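Local coordinates for fibronectin-binding protein BBK32 (PDB 6N1L), which binds fibronectin and, through its complement inhibitory domain, probably blocks the classical complement pathway by binding the protease C1r, at residues Glu67-Asn72 with Ser120-Ala125; Ala114-Gln119 with Lys127-Ser132. All coordinates share one frame; numbering follows the deposited sequence.

Contact 1: Glu67-Asn72 with Ser120-Ala125; sequences EDLEKN and SNLYEA
Leu-69 and Leu-122 meet where one turn of helix 66-87 faces the first turn of helix 122-147, their CA atoms 8.8 Å apart, and no hydrogen bond joins the two segments. Leu-69 does the work on its side. With CG anti to the backbone N (chi1 174°), the side chain reaches across the gap and presents one methyl, CD2, to two partners: CD1 of Leu-122 lies 4.1 Å from it, and CB of Ala-125 is equally close. The two leucine side chains run antiparallel past one another, and of their branches only these two methyls come within contact distance. Ala-125, one turn after Leu-122 and buried, suits its place because its lone methyl lets the leucine come near the backbone. The new helix is secured by its N-cap, Asn-121: the N-H of Glu-124 points at an in-plane lone pair of OD1 of Asn-121, 2.9 Å from N and moderately straight at 154°, which gives this first-turn N-H the acceptor that no preceding turn can supply. Ile-30 on Leu-69 and Phe-37 on Leu-122, both from helix 9-44, extend the apolar packing, which joins the start of helix 122-147 to helix 66-87 within an all-helical bundle.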
ATOM      1  N   GLU A  67     -13.263   3.861   3.928  1.00 42.12           N
ATOM      2  CA  GLU A  67     -12.521   4.506   5.007  1.00 44.37           C
ATOM      3  C   GLU A  67     -11.281   3.705   5.384  1.00 42.04           C
ATOM      4  O   GLU A  67     -10.204   4.277   5.591  1.00 39.37           O
ATOM      5  CB  GLU A  67     -13.428   4.691   6.226  1.00 50.70           C
ATOM      6  CG  GLU A  67     -14.469   5.800   6.073  1.00 56.81           C
ATOM      7  CD  GLU A  67     -15.757   5.338   5.392  1.00 60.11           C
ATOM      8  OE1 GLU A  67     -15.805   4.197   4.875  1.00 53.91           O
ATOM      9  OE2 GLU A  67     -16.730   6.125   5.378  1.00 62.76           O
ATOM     10  N   ASP A  68     -11.413   2.378   5.484  1.00 40.50           N
ATOM     11  CA  ASP A  68     -10.279   1.540   5.855  1.00 38.64           C
ATOM     12  C   ASP A  68      -9.197   1.573   4.778  1.00 35.79           C
ATOM     13  O   ASP A  68      -7.997   1.610   5.092  1.00 38.24           O
ATOM     14  CB  ASP A  68     -10.756   0.113   6.105  1.00 40.94           C
ATOM     15  CG  ASP A  68      -9.626  -0.861   6.332  1.00 44.98           C
ATOM     16  OD1 ASP A  68      -8.921  -0.744   7.362  1.00 52.86           O
ATOM     17  OD2 ASP A  68      -9.446  -1.762   5.475  1.00 47.81           O
ATOM     18  N   LEU A  69      -9.604   1.536   3.507  1.00 34.45           N
ATOM     19  CA  LEU A  69      -8.632   1.653   2.422  1.00 36.37           C
ATOM     20  C   LEU A  69      -7.930   3.006   2.473  1.00 40.82           C
ATOM     21  O   LEU A  69      -6.703   3.094   2.293  1.00 36.35           O
ATOM     22  CB  LEU A  69      -9.320   1.446   1.071  1.00 32.71           C
ATOM     23  CG  LEU A  69      -8.477   1.668  -0.196  1.00 33.83           C
ATOM     24  CD1 LEU A  69      -7.287   0.717  -0.208  1.00 34.72           C
ATOM     25  CD2 LEU A  69      -9.286   1.526  -1.484  1.00 34.66           C
ATOM     26  N   GLU A  70      -8.691   4.068   2.748  1.00 36.03           N
ATOM     27  CA  GLU A  70      -8.092   5.403   2.774  1.00 41.05           C
ATOM     28  C   GLU A  70      -7.165   5.562   3.974  1.00 39.69           C
ATOM     29  O   GLU A  70      -6.099   6.195   3.864  1.00 38.48           O
ATOM     30  CB  GLU A  70      -9.197   6.466   2.753  1.00 41.23           C
ATOM     31  CG  GLU A  70      -9.479   7.013   1.353  1.00 49.82           C
ATOM     32  CD  GLU A  70     -10.879   7.597   1.180  1.00 56.29           C
ATOM     33  OE1 GLU A  70     -11.675   7.536   2.140  1.00 55.07           O
ATOM     34  OE2 GLU A  70     -11.181   8.122   0.080  1.00 58.31           O
ATOM     35  N   LYS A  71      -7.536   4.968   5.117  1.00 35.16           N
ATOM     36  CA  LYS A  71      -6.660   4.957   6.284  1.00 39.08           C
ATOM     37  C   LYS A  71      -5.345   4.259   5.975  1.00 39.48           C
ATOM     38  O   LYS A  71      -4.264   4.790   6.260  1.00 36.07           O
ATOM     39  CB  LYS A  71      -7.353   4.270   7.458  1.00 39.25           C
ATOM     40  CG  LYS A  71      -6.569   4.300   8.756  1.00 43.56           C
ATOM     41  CD  LYS A  71      -6.184   5.730   9.116  1.00 54.82           C
ATOM     42  CE  LYS A  71      -6.047   5.922  10.620  1.00 57.90           C
ATOM     43  NZ  LYS A  71      -4.634   6.239  11.010  1.00 60.23           N
ATOM     44  N   ASN A  72      -5.414   3.068   5.374  1.00 38.13           N
ATOM     45  CA  ASN A  72      -4.195   2.357   5.010  1.00 34.08           C
ATOM     46  C   ASN A  72      -3.345   3.168   4.030  1.00 32.24           C
ATOM     47  O   ASN A  72      -2.111   3.137   4.100  1.00 34.02           O
ATOM     48  CB  ASN A  72      -4.542   0.989   4.420  1.00 31.35           C
ATOM     49  CG  ASN A  72      -5.009  -0.003   5.474  1.00 37.82           C
ATOM     50  OD1 ASN A  72      -4.766   0.178   6.667  1.00 41.82           O
ATOM     51  ND2 ASN A  72      -5.678  -1.060   5.033  1.00 39.85           N
ATOM     52  N   SER A 120     -16.570   5.519  -6.846  1.00 55.05           N
ATOM     53  CA  SER A 120     -17.627   5.282  -5.870  1.00 54.16           C
ATOM     54  C   SER A 120     -17.629   3.835  -5.390  1.00 50.45           C
ATOM     55  O   SER A 120     -17.873   3.567  -4.207  1.00 55.11           O
ATOM     56  CB  SER A 120     -18.980   5.644  -6.482  1.00 51.48           C
ATOM     57  OG  SER A 120     -19.058   5.168  -7.816  1.00 59.99           O
ATOM     58  N   ASN A 121     -17.354   2.897  -6.291  1.00 51.60           N
ATOM     59  CA  ASN A 121     -17.428   1.478  -5.971  1.00 49.00           C
ATOM     60  C   ASN A 121     -16.128   1.018  -5.320  1.00 43.95           C
ATOM     61  O   ASN A 121     -15.050   1.192  -5.897  1.00 44.33           O
ATOM     62  CB  ASN A 121     -17.703   0.689  -7.246  1.00 46.27           C
ATOM     63  CG  ASN A 121     -17.831  -0.795  -6.997  1.00 51.18           C
ATOM     64  OD1 ASN A 121     -16.848  -1.537  -7.066  1.00 47.20           O
ATOM     65  ND2 ASN A 121     -19.054  -1.245  -6.731  1.00 53.73           N
ATOM     66  N   LEU A 122     -16.233   0.417  -4.127  1.00 45.26           N
ATOM     67  CA  LEU A 122     -15.040   0.073  -3.348  1.00 42.72           C
ATOM     68  C   LEU A 122     -14.177  -0.954  -4.070  1.00 43.32           C
ATOM     69  O   LEU A 122     -12.949  -0.815  -4.132  1.00 38.95           O
ATOM     70  CB  LEU A 122     -15.431  -0.449  -1.962  1.00 45.31           C
ATOM     71  CG  LEU A 122     -14.221  -0.787  -1.078  1.00 41.88           C
ATOM     72  CD1 LEU A 122     -13.246   0.398  -1.030  1.00 39.48           C
ATOM     73  CD2 LEU A 122     -14.611  -1.212   0.333  1.00 37.36           C
ATOM     74  N   TYR A 123     -14.792  -2.012  -4.604  1.00 41.43           N
ATOM     75  CA  TYR A 123     -13.998  -3.005  -5.317  1.00 41.91           C
ATOM     76  C   TYR A 123     -13.292  -2.384  -6.517  1.00 42.04           C
ATOM     77  O   TYR A 123     -12.138  -2.719  -6.812  1.00 41.28           O
ATOM     78  CB  TYR A 123     -14.867  -4.187  -5.756  1.00 45.95           C
ATOM     79  CG  TYR A 123     -14.024  -5.348  -6.225  1.00 41.60           C
ATOM     80  CD1 TYR A 123     -13.208  -6.032  -5.330  1.00 47.75           C
ATOM     81  CD2 TYR A 123     -14.011  -5.732  -7.553  1.00 46.21           C
ATOM     82  CE1 TYR A 123     -12.411  -7.082  -5.748  1.00 49.60           C
ATOM     83  CE2 TYR A 123     -13.223  -6.788  -7.982  1.00 50.30           C
ATOM     84  CZ  TYR A 123     -12.426  -7.458  -7.071  1.00 48.98           C
ATOM     85  OH  TYR A 123     -11.634  -8.508  -7.478  1.00 58.14           O
ATOM     86  N   GLU A 124     -13.969  -1.473  -7.217  1.00 41.58           N
ATOM     87  CA  GLU A 124     -13.337  -0.774  -8.328  1.00 44.57           C
ATOM     88  C   GLU A 124     -12.177   0.090  -7.853  1.00 38.07           C
ATOM     89  O   GLU A 124     -11.194   0.254  -8.581  1.00 40.14           O
ATOM     90  CB  GLU A 124     -14.364   0.088  -9.060  1.00 49.94           C
ATOM     91  CG  GLU A 124     -15.445  -0.707  -9.778  1.00 51.01           C
ATOM     92  CD  GLU A 124     -14.868  -1.624 -10.834  1.00 54.44           C
ATOM     93  OE1 GLU A 124     -14.105  -1.126 -11.692  1.00 56.08           O
ATOM     94  OE2 GLU A 124     -15.173  -2.836 -10.802  1.00 57.69           O
ATOM     95  N   ALA A 125     -12.290   0.669  -6.657  1.00 38.75           N
ATOM     96  CA  ALA A 125     -11.195   1.469  -6.108  1.00 38.42           C
ATOM     97  C   ALA A 125      -9.957   0.608  -5.882  1.00 35.28           C
ATOM     98  O   ALA A 125      -8.847   0.977  -6.290  1.00 37.53           O
ATOM     99  CB  ALA A 125     -11.642   2.145  -4.810  1.00 37.47           C
TER

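Contact 2: Ala114-Gln119 with Lys127-Ser132; sequences AKIKEQ and KAIVTS
Ile-116 and Ile-129 carry the close part of this contact, which joins the last turn of helix 93-117 to helix 122-147; the nearest CA atoms, of Lys-115 and Ala-128, are 7.1 Å apart. CG1 of Ile-116 comes within 3.9 Å of the CG2 methyl of Ile-129, the two chains passing at a slant. With chi1 at 56°, CG1 of Ile-129 sits between both backbone neighbours of CA, and CG2 is turned opposite the carbonyl carbon, from where it meets Ile-116. Both isoleucines are buried, and Phe-73 of helix 66-87 touches each of them, so beta-branched side chains here fill a space shared by three helices. The segments belong to a helical hairpin: helix 93-117 ends, Glu-118 is the first residue to leave helical geometry, and after a short link the chain returns as helix 122-147. That second helix is kinked here, the N atoms of Thr-131 and Ser-132 lacking bonds to the preceding turn. Toward the solvent side the fit is looser. Lys-115, extended from CB to NZ, lays its aliphatic chain near Ala-128, yet CD comes no closer than 4.5 Å to the backbone O of that alanine. A lysine suits this margin, since its methylenes can shield a neighbour while the ammonium group extends beyond them. Ala-128 likewise offers just a methyl, which lets the two backbones approach. At the turn, Gln-119 directs its CB toward the opposing helix, but its CG stays 4.7 Å from CB of Ala-128.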
ATOM      1  N   ALA A 114      -5.701   9.963  -5.050  1.00 37.62           N
ATOM      2  CA  ALA A 114      -6.636  10.701  -5.889  1.00 43.66           C
ATOM      3  C   ALA A 114      -7.491   9.757  -6.728  1.00 44.91           C
ATOM      4  O   ALA A 114      -8.688  10.007  -6.914  1.00 46.61           O
ATOM      5  CB  ALA A 114      -5.872  11.678  -6.784  1.00 45.98           C
ATOM      6  N   LYS A 115      -6.895   8.673  -7.247  1.00 44.26           N
ATOM      7  CA  LYS A 115      -7.656   7.692  -8.020  1.00 48.20           C
ATOM      8  C   LYS A 115      -8.722   7.023  -7.164  1.00 45.22           C
ATOM      9  O   LYS A 115      -9.838   6.776  -7.634  1.00 50.61           O
ATOM     10  CB  LYS A 115      -6.726   6.631  -8.617  1.00 39.76           C
ATOM     11  CG  LYS A 115      -5.972   7.060  -9.856  1.00 49.51           C
ATOM     12  CD  LYS A 115      -5.081   5.937 -10.371  1.00 46.76           C
ATOM     13  CE  LYS A 115      -4.353   6.348 -11.635  1.00 52.02           C
ATOM     14  NZ  LYS A 115      -3.360   5.323 -12.044  1.00 54.98           N
ATOM     15  N   ILE A 116      -8.394   6.715  -5.906  1.00 37.74           N
ATOM     16  CA  ILE A 116      -9.355   6.081  -5.004  1.00 44.45           C
ATOM     17  C   ILE A 116     -10.540   7.001  -4.746  1.00 51.08           C
ATOM     18  O   ILE A 116     -11.677   6.537  -4.597  1.00 49.08           O
ATOM     19  CB  ILE A 116      -8.651   5.683  -3.691  1.00 45.29           C
ATOM     20  CG1 ILE A 116      -7.712   4.503  -3.930  1.00 42.32           C
ATOM     21  CG2 ILE A 116      -9.651   5.358  -2.588  1.00 48.86           C
ATOM     22  CD1 ILE A 116      -6.791   4.266  -2.768  1.00 43.51           C
ATOM     23  N   LYS A 117     -10.303   8.314  -4.701  1.00 50.53           N
ATOM     24  CA  LYS A 117     -11.384   9.257  -4.427  1.00 52.79           C
ATOM     25  C   LYS A 117     -12.408   9.287  -5.556  1.00 52.06           C
ATOM     26  O   LYS A 117     -13.610   9.419  -5.300  1.00 58.98           O
ATOM     27  CB  LYS A 117     -10.809  10.650  -4.185  1.00 54.56           C
ATOM     28  CG  LYS A 117     -10.348  10.867  -2.769  1.00 54.65           C
ATOM     29  CD  LYS A 117      -9.548  12.151  -2.641  1.00 56.41           C
ATOM     30  CE  LYS A 117      -9.074  12.340  -1.208  1.00 62.90           C
ATOM     31  NZ  LYS A 117      -8.057  13.420  -1.114  1.00 63.35           N
ATOM     32  N   GLU A 118     -11.966   9.142  -6.803  1.00 51.73           N
ATOM     33  CA  GLU A 118     -12.862   9.249  -7.949  1.00 56.50           C
ATOM     34  C   GLU A 118     -13.603   7.943  -8.267  1.00 59.30           C
ATOM     35  O   GLU A 118     -14.203   7.838  -9.347  1.00 60.93           O
ATOM     36  CB  GLU A 118     -12.087   9.734  -9.181  1.00 57.36           C
ATOM     37  CG  GLU A 118     -11.177   8.694  -9.829  1.00 57.06           C
ATOM     38  CD  GLU A 118     -10.159   9.317 -10.779  1.00 62.35           C
ATOM     39  OE1 GLU A 118      -9.939  10.547 -10.699  1.00 66.87           O
ATOM     40  OE2 GLU A 118      -9.569   8.580 -11.601  1.00 63.41           O
ATOM     41  N   GLN A 119     -13.599   6.966  -7.361  1.00 55.90           N
ATOM     42  CA  GLN A 119     -14.252   5.677  -7.575  1.00 54.14           C
ATOM     43  C   GLN A 119     -15.289   5.471  -6.476  1.00 55.29           C
ATOM     44  O   GLN A 119     -14.938   5.257  -5.315  1.00 56.02           O
ATOM     45  CB  GLN A 119     -13.235   4.533  -7.572  1.00 51.33           C
ATOM     46  CG  GLN A 119     -12.347   4.470  -8.804  1.00 53.63           C
ATOM     47  CD  GLN A 119     -13.078   3.982 -10.041  1.00 60.62           C
ATOM     48  OE1 GLN A 119     -14.249   3.609  -9.974  1.00 57.51           O
ATOM     49  NE2 GLN A 119     -12.387   3.984 -11.183  1.00 59.41           N
ATOM     50  N   LYS A 127      -9.322  -2.259  -7.422  1.00 34.95           N
ATOM     51  CA  LYS A 127      -8.839  -2.645  -8.745  1.00 39.23           C
ATOM     52  C   LYS A 127      -8.016  -1.541  -9.399  1.00 39.55           C
ATOM     53  O   LYS A 127      -7.064  -1.825 -10.133  1.00 42.54           O
ATOM     54  CB  LYS A 127     -10.017  -3.030  -9.648  1.00 41.60           C
ATOM     55  CG  LYS A 127     -10.302  -4.519  -9.674  1.00 48.94           C
ATOM     56  CD  LYS A 127     -10.977  -4.914 -10.983  1.00 56.19           C
ATOM     57  CE  LYS A 127     -12.402  -4.373 -11.059  1.00 57.10           C
ATOM     58  NZ  LYS A 127     -12.876  -4.213 -12.474  1.00 63.23           N
ATOM     59  N   ALA A 128      -8.351  -0.281  -9.134  1.00 39.52           N
ATOM     60  CA  ALA A 128      -7.583   0.814  -9.704  1.00 40.67           C
ATOM     61  C   ALA A 128      -6.149   0.893  -9.177  1.00 40.22           C
ATOM     62  O   ALA A 128      -5.304   1.499  -9.844  1.00 37.35           O
ATOM     63  CB  ALA A 128      -8.306   2.135  -9.443  1.00 40.25           C
ATOM     64  N   ILE A 129      -5.838   0.328  -8.006  1.00 32.71           N
ATOM     65  CA  ILE A 129      -4.534   0.577  -7.403  1.00 28.49           C
ATOM     66  C   ILE A 129      -3.700  -0.670  -7.171  1.00 27.03           C
ATOM     67  O   ILE A 129      -2.536  -0.552  -6.786  1.00 28.21           O
ATOM     68  CB  ILE A 129      -4.650   1.396  -6.093  1.00 30.99           C
ATOM     69  CG1 ILE A 129      -5.569   0.733  -5.059  1.00 32.81           C
ATOM     70  CG2 ILE A 129      -5.160   2.805  -6.410  1.00 35.22           C
ATOM     71  CD1 ILE A 129      -4.901  -0.306  -4.193  1.00 31.43           C
ATOM     72  N   VAL A 130      -4.235  -1.876  -7.416  1.00 32.22           N
ATOM     73  CA  VAL A 130      -3.517  -3.080  -6.993  1.00 27.96           C
ATOM     74  C   VAL A 130      -2.209  -3.260  -7.770  1.00 27.41           C
ATOM     75  O   VAL A 130      -1.165  -3.562  -7.182  1.00 27.63           O
ATOM     76  CB  VAL A 130      -4.412  -4.325  -7.096  1.00 33.95           C
ATOM     77  CG1 VAL A 130      -3.552  -5.584  -7.022  1.00 31.54           C
ATOM     78  CG2 VAL A 130      -5.379  -4.311  -5.939  1.00 33.17           C
ATOM     79  N   THR A 131      -2.240  -3.078  -9.097  1.00 27.58           N
ATOM     80  CA  THR A 131      -1.001  -3.218  -9.856  1.00 27.60           C
ATOM     81  C   THR A 131       0.049  -2.221  -9.389  1.00 24.83           C
ATOM     82  O   THR A 131       1.210  -2.588  -9.181  1.00 26.44           O
ATOM     83  CB  THR A 131      -1.264  -3.050 -11.357  1.00 29.28           C
ATOM     84  OG1 THR A 131      -1.989  -4.184 -11.825  1.00 33.73           O
ATOM     85  CG2 THR A 131       0.045  -2.968 -12.119  1.00 31.59           C
ATOM     86  N   SER A 132      -0.354  -0.961  -9.174  1.00 28.06           N
ATOM     87  CA  SER A 132       0.597   0.074  -8.776  1.00 31.45           C
ATOM     88  C   SER A 132       1.238  -0.226  -7.428  1.00 27.07           C
ATOM     89  O   SER A 132       2.451  -0.047  -7.258  1.00 28.72           O
ATOM     90  CB  SER A 132      -0.093   1.440  -8.742  1.00 35.73           C
ATOM     91  OG  SER A 132      -0.497   1.827 -10.053  1.00 39.37           O
TER

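How the contacts relate
Contact 1 is buried and contact 2 only partly, though their centres lie at similar distances, about 12 and 11 Å, from the centre of the chain. Contact 2 is the larger and runs from a buried pair of isoleucines out to a lysine and an alanine at the margin. Helix 122-147 serves both, meeting helix 66-87 through its first turn in contact 1 and helix 93-117 slightly further along in contact 2. The apolar packing is continuous, CD2 of Leu-69 lying 3.9 Å from CD1 of Ile-116. Gln-119 adds a second junction, packing its CB 4.0 Å from CA of Ala-125. Contact 1 is purely aliphatic, whereas contact 2 adds the methylenes of Lys-115 toward solvent.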